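Local coordinates for protein HTP-2 (Caenorhabditis elegans, PDB 4TZM) that probably helps assemble the meiotic chromosome axis, its HORMA domain binding a closure motif of HTP-3, at residues K62-K67 against L84-I89; I122-M127 against T219-P224. One frame throughout, in Å; residues are numbered along the deposited sequence.

Both contacts are partly buried beside the bound peptide, yet they join different elements. Interaction 1 sets the 3-10 segment leading into strand 65-69 against the start of helix 84-102, with one of three touching residues, A86, buried. Interaction 2 lays the loop 219-224 over strand 123-133 of the larger sheet; two of its four, V124 and S126, are buried, so its strand side is the more interior. Their centres are 23 Å apart. Helix 35-56 packs on other residues of the segments, F65 and I89 in one, F125 and M127 in the other. The chemistry differs with place: a methyl against a backbone carbonyl in the first, valine methyls over an aromatic face, with a leucine against the valine, in the second.

Interaction 1: K62-K67 against L84-I89; sequences KEYFSK and LRAHQI
A86 meets Y64 through its methyl group, while its backbone N is hydrogen-bonded to OD1 of N83, the residue just before helix 84-102. That bond, at the first turn, probably helps hold the helix start. The closest approach is between A86 CB and the backbone O of Y64, 3.3 Å apart, a van der Waals contact with a polar atom. In addition, A86 CB lies 4.0 Å from Y64 CB, the apolar part of the contact.

With CG anti to its carbonyl carbon (chi1 -64°), Y64 swings the ring away from its own C=O and past A86 to the neighbourhood of R85. The R85 side chain is nearly fully extended, and it brings the edge of the guanidinium near the phenol end: Y64 OH and R85 NH1 are 4.4 Å apart, too long for a hydrogen bond, with the oxygen near the guanidinium plane. R85 NH2 is instead weakly hydrogen-bonded to the backbone of the bound peptide, and R85 also packs on an apolar side chain there.

Each backbone is braced within its own element. F65 N bonds to K62 O at 3.2 Å, closing the 3-10 turn, and Q88 N bonds to L84 O at 3.0 Å in the helix. Away from the Y64–A86 contact, F65 and I89 both reach L79 and L54. Within the HORMA domain the contact thus joins the turn entering the 65-69/75-79 hairpin, whose backbone ladder pairs Y64 with S80 and S66 with T78, to the first turns of helix 84-102. It depends on close fit rather than directional bonding, and the guanidinium near the phenol may modestly polarise its hydroxyl.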
ATOM      1  N   LYS A  62       3.425  -2.449 -19.476  1.00 79.97           N
ATOM      2  CA  LYS A  62       3.310  -3.839 -19.029  1.00 81.25           C
ATOM      3  C   LYS A  62       4.634  -4.614 -19.029  1.00 81.88           C
ATOM      4  O   LYS A  62       4.721  -5.690 -18.438  1.00 81.51           O
ATOM      5  CB  LYS A  62       2.290  -4.581 -19.899  1.00 85.25           C
ATOM      6  CG  LYS A  62       2.634  -4.573 -21.380  1.00 91.06           C
ATOM      7  CD  LYS A  62       1.743  -5.516 -22.174  1.00 96.58           C
ATOM      8  CE  LYS A  62       2.207  -5.603 -23.621  1.00103.48           C
ATOM      9  NZ  LYS A  62       1.433  -6.602 -24.412  1.00107.96           N
ATOM     10  N   GLU A  63       5.651  -4.075 -19.696  1.00 84.86           N
ATOM     11  CA  GLU A  63       6.972  -4.706 -19.738  1.00 87.72           C
ATOM     12  C   GLU A  63       7.640  -4.729 -18.358  1.00 82.57           C
ATOM     13  O   GLU A  63       8.417  -5.635 -18.042  1.00 79.43           O
ATOM     14  CB  GLU A  63       7.878  -3.984 -20.743  1.00 94.17           C
ATOM     15  CG  GLU A  63       7.893  -4.594 -22.146  1.00103.23           C
ATOM     16  CD  GLU A  63       6.537  -4.561 -22.830  1.00107.81           C
ATOM     17  OE1 GLU A  63       6.084  -5.624 -23.304  1.00112.00           O
ATOM     18  OE2 GLU A  63       5.927  -3.474 -22.907  1.00107.27           O
ATOM     19  N   TYR A  64       7.326  -3.729 -17.541  1.00 79.24           N
ATOM     20  CA  TYR A  64       7.899  -3.599 -16.205  1.00 74.56           C
ATOM     21  C   TYR A  64       7.230  -4.517 -15.183  1.00 70.57           C
ATOM     22  O   TYR A  64       7.653  -4.583 -14.027  1.00 69.21           O
ATOM     23  CB  TYR A  64       7.793  -2.148 -15.734  1.00 73.44           C
ATOM     24  CG  TYR A  64       8.591  -1.179 -16.573  1.00 76.92           C
ATOM     25  CD1 TYR A  64       9.942  -1.393 -16.821  1.00 81.11           C
ATOM     26  CD2 TYR A  64       7.991  -0.061 -17.134  1.00 76.86           C
ATOM     27  CE1 TYR A  64      10.677  -0.513 -17.593  1.00 81.43           C
ATOM     28  CE2 TYR A  64       8.718   0.825 -17.908  1.00 79.04           C
ATOM     29  CZ  TYR A  64      10.061   0.594 -18.134  1.00 80.92           C
ATOM     30  OH  TYR A  64      10.792   1.469 -18.903  1.00 82.28           O
ATOM     31  N   PHE A  65       6.196  -5.230 -15.615  1.00 68.49           N
ATOM     32  CA  PHE A  65       5.405  -6.047 -14.704  1.00 62.39           C
ATOM     33  C   PHE A  65       5.360  -7.514 -15.104  1.00 65.96           C
ATOM     34  O   PHE A  65       5.782  -7.890 -16.193  1.00 68.91           O
ATOM     35  CB  PHE A  65       3.981  -5.514 -14.627  1.00 55.38           C
ATOM     36  CG  PHE A  65       3.893  -4.085 -14.186  1.00 52.20           C
ATOM     37  CD1 PHE A  65       3.781  -3.763 -12.838  1.00 49.54           C
ATOM     38  CD2 PHE A  65       3.921  -3.061 -15.120  1.00 53.56           C
ATOM     39  CE1 PHE A  65       3.694  -2.436 -12.434  1.00 50.24           C
ATOM     40  CE2 PHE A  65       3.837  -1.737 -14.727  1.00 53.80           C
ATOM     41  CZ  PHE A  65       3.724  -1.420 -13.385  1.00 51.09           C
ATOM     42  N   SER A  66       4.838  -8.340 -14.205  1.00 69.44           N
ATOM     43  CA  SER A  66       4.616  -9.749 -14.492  1.00 75.57           C
ATOM     44  C   SER A  66       3.249 -10.171 -13.962  1.00 71.77           C
ATOM     45  O   SER A  66       2.712  -9.548 -13.045  1.00 65.96           O
ATOM     46  CB  SER A  66       5.720 -10.611 -13.882  1.00 80.68           C
ATOM     47  OG  SER A  66       5.584 -11.957 -14.302  1.00 87.31           O
ATOM     48  N   LYS A  67       2.680 -11.220 -14.548  1.00 75.70           N
ATOM     49  CA  LYS A  67       1.349 -11.655 -14.148  1.00 78.55           C
ATOM     50  C   LYS A  67       1.397 -12.517 -12.894  1.00 80.12           C
ATOM     51  O   LYS A  67       2.139 -13.497 -12.820  1.00 82.26           O
ATOM     52  CB  LYS A  67       0.652 -12.414 -15.280  1.00 80.89           C
ATOM     53  CG  LYS A  67      -0.820 -12.700 -14.985  1.00 82.67           C
ATOM     54  CD  LYS A  67      -1.539 -13.293 -16.187  1.00 89.67           C
ATOM     55  CE  LYS A  67      -3.028 -13.460 -15.915  1.00 92.22           C
ATOM     56  NZ  LYS A  67      -3.754 -14.018 -17.093  1.00 98.53           N
ATOM     57  N   LEU A  84      15.428  -4.056 -14.558  1.00 61.56           N
ATOM     58  CA  LEU A  84      16.250  -3.325 -13.598  1.00 60.96           C
ATOM     59  C   LEU A  84      15.562  -2.093 -13.019  1.00 59.83           C
ATOM     60  O   LEU A  84      15.645  -1.853 -11.815  1.00 58.03           O
ATOM     61  CB  LEU A  84      17.583  -2.924 -14.234  1.00 61.95           C
ATOM     62  CG  LEU A  84      18.693  -3.980 -14.184  1.00 63.92           C
ATOM     63  CD1 LEU A  84      19.917  -3.540 -14.979  1.00 64.98           C
ATOM     64  CD2 LEU A  84      19.069  -4.275 -12.740  1.00 60.30           C
ATOM     65  N   ARG A  85      14.886  -1.315 -13.859  1.00 61.94           N
ATOM     66  CA  ARG A  85      14.180  -0.134 -13.359  1.00 66.50           C
ATOM     67  C   ARG A  85      12.973  -0.510 -12.511  1.00 59.82           C
ATOM     68  O   ARG A  85      12.649   0.181 -11.547  1.00 56.96           O
ATOM     69  CB  ARG A  85      13.732   0.783 -14.500  1.00 73.75           C
ATOM     70  CG  ARG A  85      13.376   2.173 -13.987  1.00 77.24           C
ATOM     71  CD  ARG A  85      12.508   2.956 -14.946  1.00 85.48           C
ATOM     72  NE  ARG A  85      12.358   4.341 -14.508  1.00 90.38           N
ATOM     73  CZ  ARG A  85      11.627   5.255 -15.137  1.00 92.96           C
ATOM     74  NH1 ARG A  85      10.959   4.939 -16.238  1.00 92.51           N
ATOM     75  NH2 ARG A  85      11.559   6.489 -14.660  1.00 95.06           N
ATOM     76  N   ALA A  86      12.305  -1.599 -12.875  1.00 62.16           N
ATOM     77  CA  ALA A  86      11.155  -2.066 -12.110  1.00 55.80           C
ATOM     78  C   ALA A  86      11.648  -2.590 -10.775  1.00 53.07           C
ATOM     79  O   ALA A  86      11.002  -2.411  -9.752  1.00 51.33           O
ATOM     80  CB  ALA A  86      10.399  -3.140 -12.864  1.00 52.57           C
ATOM     81  N   HIS A  87      12.819  -3.219 -10.798  1.00 55.65           N
ATOM     82  CA  HIS A  87      13.456  -3.742  -9.594  1.00 56.26           C
ATOM     83  C   HIS A  87      13.815  -2.616  -8.615  1.00 59.75           C
ATOM     84  O   HIS A  87      13.682  -2.771  -7.399  1.00 60.57           O
ATOM     85  CB  HIS A  87      14.706  -4.548  -9.976  1.00 56.98           C
ATOM     86  CG  HIS A  87      15.295  -5.343  -8.850  1.00 59.61           C
ATOM     87  ND1 HIS A  87      16.289  -6.278  -9.044  1.00 62.45           N
ATOM     88  CD2 HIS A  87      15.036  -5.342  -7.522  1.00 58.47           C
ATOM     89  CE1 HIS A  87      16.618  -6.818  -7.884  1.00 60.25           C
ATOM     90  NE2 HIS A  87      15.872  -6.265  -6.944  1.00 61.53           N
ATOM     91  N   GLN A  88      14.256  -1.481  -9.150  1.00 61.33           N
ATOM     92  CA  GLN A  88      14.647  -0.337  -8.330  1.00 60.42           C
ATOM     93  C   GLN A  88      13.434   0.268  -7.632  1.00 55.70           C
ATOM     94  O   GLN A  88      13.529   0.731  -6.498  1.00 56.25           O
ATOM     95  CB  GLN A  88      15.346   0.715  -9.193  1.00 65.36           C
ATOM     96  CG  GLN A  88      15.950   1.896  -8.440  1.00 69.00           C
ATOM     97  CD  GLN A  88      16.767   2.804  -9.355  1.00 78.79           C
ATOM     98  OE1 GLN A  88      16.764   2.644 -10.578  1.00 82.41           O
ATOM     99  NE2 GLN A  88      17.472   3.759  -8.761  1.00 80.19           N
ATOM    100  N   ILE A  89      12.293   0.265  -8.314  1.00 57.10           N
ATOM    101  CA  ILE A  89      11.045   0.716  -7.710  1.00 52.73           C
ATOM    102  C   ILE A  89      10.595  -0.249  -6.615  1.00 48.72           C
ATOM    103  O   ILE A  89      10.172   0.181  -5.541  1.00 52.11           O
ATOM    104  CB  ILE A  89       9.934   0.868  -8.760  1.00 58.71           C
ATOM    105  CG1 ILE A  89      10.330   1.926  -9.788  1.00 58.03           C
ATOM    106  CG2 ILE A  89       8.627   1.247  -8.083  1.00 58.20           C
ATOM    107  CD1 ILE A  89       9.754   1.695 -11.151  1.00 63.18           C
TER

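Interaction 2: I122-M127 against T219-P224; sequences IEVFSM and TFYTLP
V124 and Y221 make the main apolar contact, a CH-pi interaction in which a methyl sits over one face of the phenol ring. V124 CG1 is 4.2 Å from the ring centroid, 28° off the normal, and approaches CZ most closely at 3.8 Å. The second methyl, CG2, lies toward the rim, 3.9 Å from Y221 CD1. Y221 takes the crowded position about its first torsion (chi1 64°), and this turns the ring onto the strand.

Further packing extends the patch: L223 CD2 touches V124 CG2 at 4.1 Å, L223 also leans on W247 of the neighbouring strand, and Y221 OH passes 3.9 Å from S126 CB. The polar part is the hydrogen bond of Y221 OH to OE2 of E107, which should help fix the ring over V124.

Where the strand begins, I122 and E123 sit opposite the single residue V112, forming a classic beta bulge. The F220 ring meets an aromatic side chain of the bound peptide nearly parallel. A loop in the C-terminal part of the domain, between strands 214-217 and 228-235, laid on the sheet beside a captured peptide is consistent with the safety belt of closed HORMA domains.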
ATOM      1  N   ILE A 122      -1.827  16.197  -8.925  1.00 82.33           N
ATOM      2  CA  ILE A 122      -3.035  16.087  -9.729  1.00 79.07           C
ATOM      3  C   ILE A 122      -3.686  14.727  -9.485  1.00 74.64           C
ATOM      4  O   ILE A 122      -4.841  14.503  -9.852  1.00 77.28           O
ATOM      5  CB  ILE A 122      -2.740  16.270 -11.234  1.00 78.94           C
ATOM      6  CG1 ILE A 122      -1.954  15.075 -11.783  1.00 75.94           C
ATOM      7  CG2 ILE A 122      -1.981  17.569 -11.474  1.00 79.00           C
ATOM      8  CD1 ILE A 122      -1.982  14.973 -13.301  1.00 76.49           C
ATOM      9  N   GLU A 123      -2.934  13.828  -8.853  1.00 70.82           N
ATOM     10  CA  GLU A 123      -3.435  12.505  -8.484  1.00 68.21           C
ATOM     11  C   GLU A 123      -2.584  11.887  -7.373  1.00 65.24           C
ATOM     12  O   GLU A 123      -1.355  11.923  -7.436  1.00 65.81           O
ATOM     13  CB  GLU A 123      -3.461  11.580  -9.703  1.00 69.95           C
ATOM     14  CG  GLU A 123      -4.016  10.193  -9.427  1.00 71.83           C
ATOM     15  CD  GLU A 123      -4.386   9.450 -10.698  1.00 77.85           C
ATOM     16  OE1 GLU A 123      -5.440   9.764 -11.296  1.00 80.10           O
ATOM     17  OE2 GLU A 123      -3.621   8.550 -11.100  1.00 77.88           O
ATOM     18  N   VAL A 124      -3.238  11.328  -6.358  1.00 61.57           N
ATOM     19  CA  VAL A 124      -2.534  10.705  -5.238  1.00 60.30           C
ATOM     20  C   VAL A 124      -3.148   9.368  -4.832  1.00 60.32           C
ATOM     21  O   VAL A 124      -4.355   9.269  -4.620  1.00 66.27           O
ATOM     22  CB  VAL A 124      -2.518  11.621  -3.991  1.00 61.95           C
ATOM     23  CG1 VAL A 124      -1.950  10.880  -2.790  1.00 57.76           C
ATOM     24  CG2 VAL A 124      -1.721  12.884  -4.258  1.00 66.29           C
ATOM     25  N   PHE A 125      -2.311   8.343  -4.727  1.00 57.57           N
ATOM     26  CA  PHE A 125      -2.713   7.086  -4.110  1.00 55.18           C
ATOM     27  C   PHE A 125      -1.971   6.919  -2.790  1.00 57.00           C
ATOM     28  O   PHE A 125      -0.756   6.717  -2.779  1.00 55.31           O
ATOM     29  CB  PHE A 125      -2.437   5.906  -5.042  1.00 55.11           C
ATOM     30  CG  PHE A 125      -3.438   5.770  -6.151  1.00 64.15           C
ATOM     31  CD1 PHE A 125      -3.305   6.507  -7.318  1.00 68.56           C
ATOM     32  CD2 PHE A 125      -4.517   4.907  -6.025  1.00 65.41           C
ATOM     33  CE1 PHE A 125      -4.232   6.384  -8.344  1.00 71.30           C
ATOM     34  CE2 PHE A 125      -5.446   4.777  -7.045  1.00 67.87           C
ATOM     35  CZ  PHE A 125      -5.303   5.517  -8.207  1.00 70.86           C
ATOM     36  N   SER A 126      -2.700   7.011  -1.681  1.00 54.97           N
ATOM     37  CA  SER A 126      -2.074   7.039  -0.361  1.00 54.56           C
ATOM     38  C   SER A 126      -2.405   5.811   0.479  1.00 47.25           C
ATOM     39  O   SER A 126      -3.527   5.302   0.448  1.00 48.61           O
ATOM     40  CB  SER A 126      -2.491   8.303   0.393  1.00 60.26           C
ATOM     41  OG  SER A 126      -3.893   8.346   0.583  1.00 68.79           O
ATOM     42  N   MET A 127      -1.412   5.338   1.223  1.00 40.78           N
ATOM     43  CA  MET A 127      -1.611   4.249   2.170  1.00 40.77           C
ATOM     44  C   MET A 127      -1.148   4.687   3.561  1.00 45.35           C
ATOM     45  O   MET A 127       0.051   4.801   3.820  1.00 49.84           O
ATOM     46  CB  MET A 127      -0.865   2.990   1.715  1.00 39.46           C
ATOM     47  CG  MET A 127      -1.255   1.727   2.477  1.00 42.15           C
ATOM     48  SD  MET A 127      -0.562   0.205   1.786  1.00 58.62           S
ATOM     49  CE  MET A 127      -0.929   0.412   0.047  1.00 56.91           C
ATOM     50  N   THR A 219       8.824  19.066   2.541  1.00 93.71           N
ATOM     51  CA  THR A 219       7.583  19.155   1.782  1.00 91.71           C
ATOM     52  C   THR A 219       7.023  17.772   1.454  1.00 85.86           C
ATOM     53  O   THR A 219       7.750  16.883   1.004  1.00 82.41           O
ATOM     54  CB  THR A 219       7.778  19.947   0.469  1.00 94.17           C
ATOM     55  OG1 THR A 219       9.037  19.599  -0.118  1.00 94.77           O
ATOM     56  CG2 THR A 219       7.756  21.443   0.738  1.00 97.59           C
ATOM     57  N   PHE A 220       5.724  17.602   1.688  1.00 84.43           N
ATOM     58  CA  PHE A 220       5.024  16.359   1.379  1.00 79.97           C
ATOM     59  C   PHE A 220       4.302  16.512   0.043  1.00 79.75           C
ATOM     60  O   PHE A 220       4.937  16.607  -1.008  1.00 79.42           O
ATOM     61  CB  PHE A 220       4.031  16.013   2.493  1.00 78.23           C
ATOM     62  CG  PHE A 220       3.664  14.553   2.563  1.00 73.62           C
ATOM     63  CD1 PHE A 220       4.431  13.593   1.924  1.00 71.18           C
ATOM     64  CD2 PHE A 220       2.543  14.143   3.272  1.00 71.73           C
ATOM     65  CE1 PHE A 220       4.089  12.253   1.995  1.00 66.13           C
ATOM     66  CE2 PHE A 220       2.199  12.806   3.345  1.00 67.42           C
ATOM     67  CZ  PHE A 220       2.972  11.861   2.706  1.00 63.58           C
ATOM     68  N   TYR A 221       2.973  16.539   0.092  1.00 79.68           N
ATOM     69  CA  TYR A 221       2.169  16.909  -1.069  1.00 80.54           C
ATOM     70  C   TYR A 221       0.943  17.701  -0.628  1.00 84.78           C
ATOM     71  O   TYR A 221       0.476  17.563   0.502  1.00 85.79           O
ATOM     72  CB  TYR A 221       1.746  15.673  -1.878  1.00 75.13           C
ATOM     73  CG  TYR A 221       0.833  14.707  -1.145  1.00 70.38           C
ATOM     74  CD1 TYR A 221      -0.543  14.913  -1.098  1.00 69.96           C
ATOM     75  CD2 TYR A 221       1.347  13.582  -0.516  1.00 66.57           C
ATOM     76  CE1 TYR A 221      -1.374  14.036  -0.432  1.00 66.47           C
ATOM     77  CE2 TYR A 221       0.521  12.697   0.149  1.00 64.46           C
ATOM     78  CZ  TYR A 221      -0.837  12.929   0.188  1.00 63.97           C
ATOM     79  OH  TYR A 221      -1.661  12.050   0.851  1.00 62.97           O
ATOM     80  N   THR A 222       0.426  18.533  -1.525  1.00 88.73           N
ATOM     81  CA  THR A 222      -0.784  19.296  -1.252  1.00 91.16           C
ATOM     82  C   THR A 222      -1.823  18.971  -2.322  1.00 89.19           C
ATOM     83  O   THR A 222      -1.476  18.535  -3.420  1.00 86.71           O
ATOM     84  CB  THR A 222      -0.499  20.814  -1.216  1.00 98.57           C
ATOM     85  OG1 THR A 222       0.644  21.069  -0.390  1.00 98.18           O
ATOM     86  CG2 THR A 222      -1.695  21.584  -0.670  1.00102.45           C
ATOM     87  N   LEU A 223      -3.096  19.165  -1.995  1.00 90.63           N
ATOM     88  CA  LEU A 223      -4.177  18.868  -2.920  1.00 92.41           C
ATOM     89  C   LEU A 223      -4.838  20.148  -3.411  1.00100.14           C
ATOM     90  O   LEU A 223      -4.726  21.193  -2.770  1.00103.94           O
ATOM     91  CB  LEU A 223      -5.217  17.965  -2.251  1.00 88.34           C
ATOM     92  CG  LEU A 223      -4.702  16.693  -1.578  1.00 81.41           C
ATOM     93  CD1 LEU A 223      -5.828  15.981  -0.843  1.00 76.84           C
ATOM     94  CD2 LEU A 223      -4.060  15.778  -2.607  1.00 79.54           C
ATOM     95  N   PRO A 224      -5.518  20.075  -4.565  1.00102.53           N
ATOM     96  CA  PRO A 224      -6.419  21.159  -4.963  1.00107.97           C
ATOM     97  C   PRO A 224      -7.581  21.261  -3.982  1.00112.82           C
ATOM     98  O   PRO A 224      -7.772  20.356  -3.168  1.00110.49           O
ATOM     99  CB  PRO A 224      -6.904  20.728  -6.351  1.00106.05           C
ATOM    100  CG  PRO A 224      -5.846  19.803  -6.846  1.00102.30           C
ATOM    101  CD  PRO A 224      -5.351  19.078  -5.635  1.00 99.72           C
TER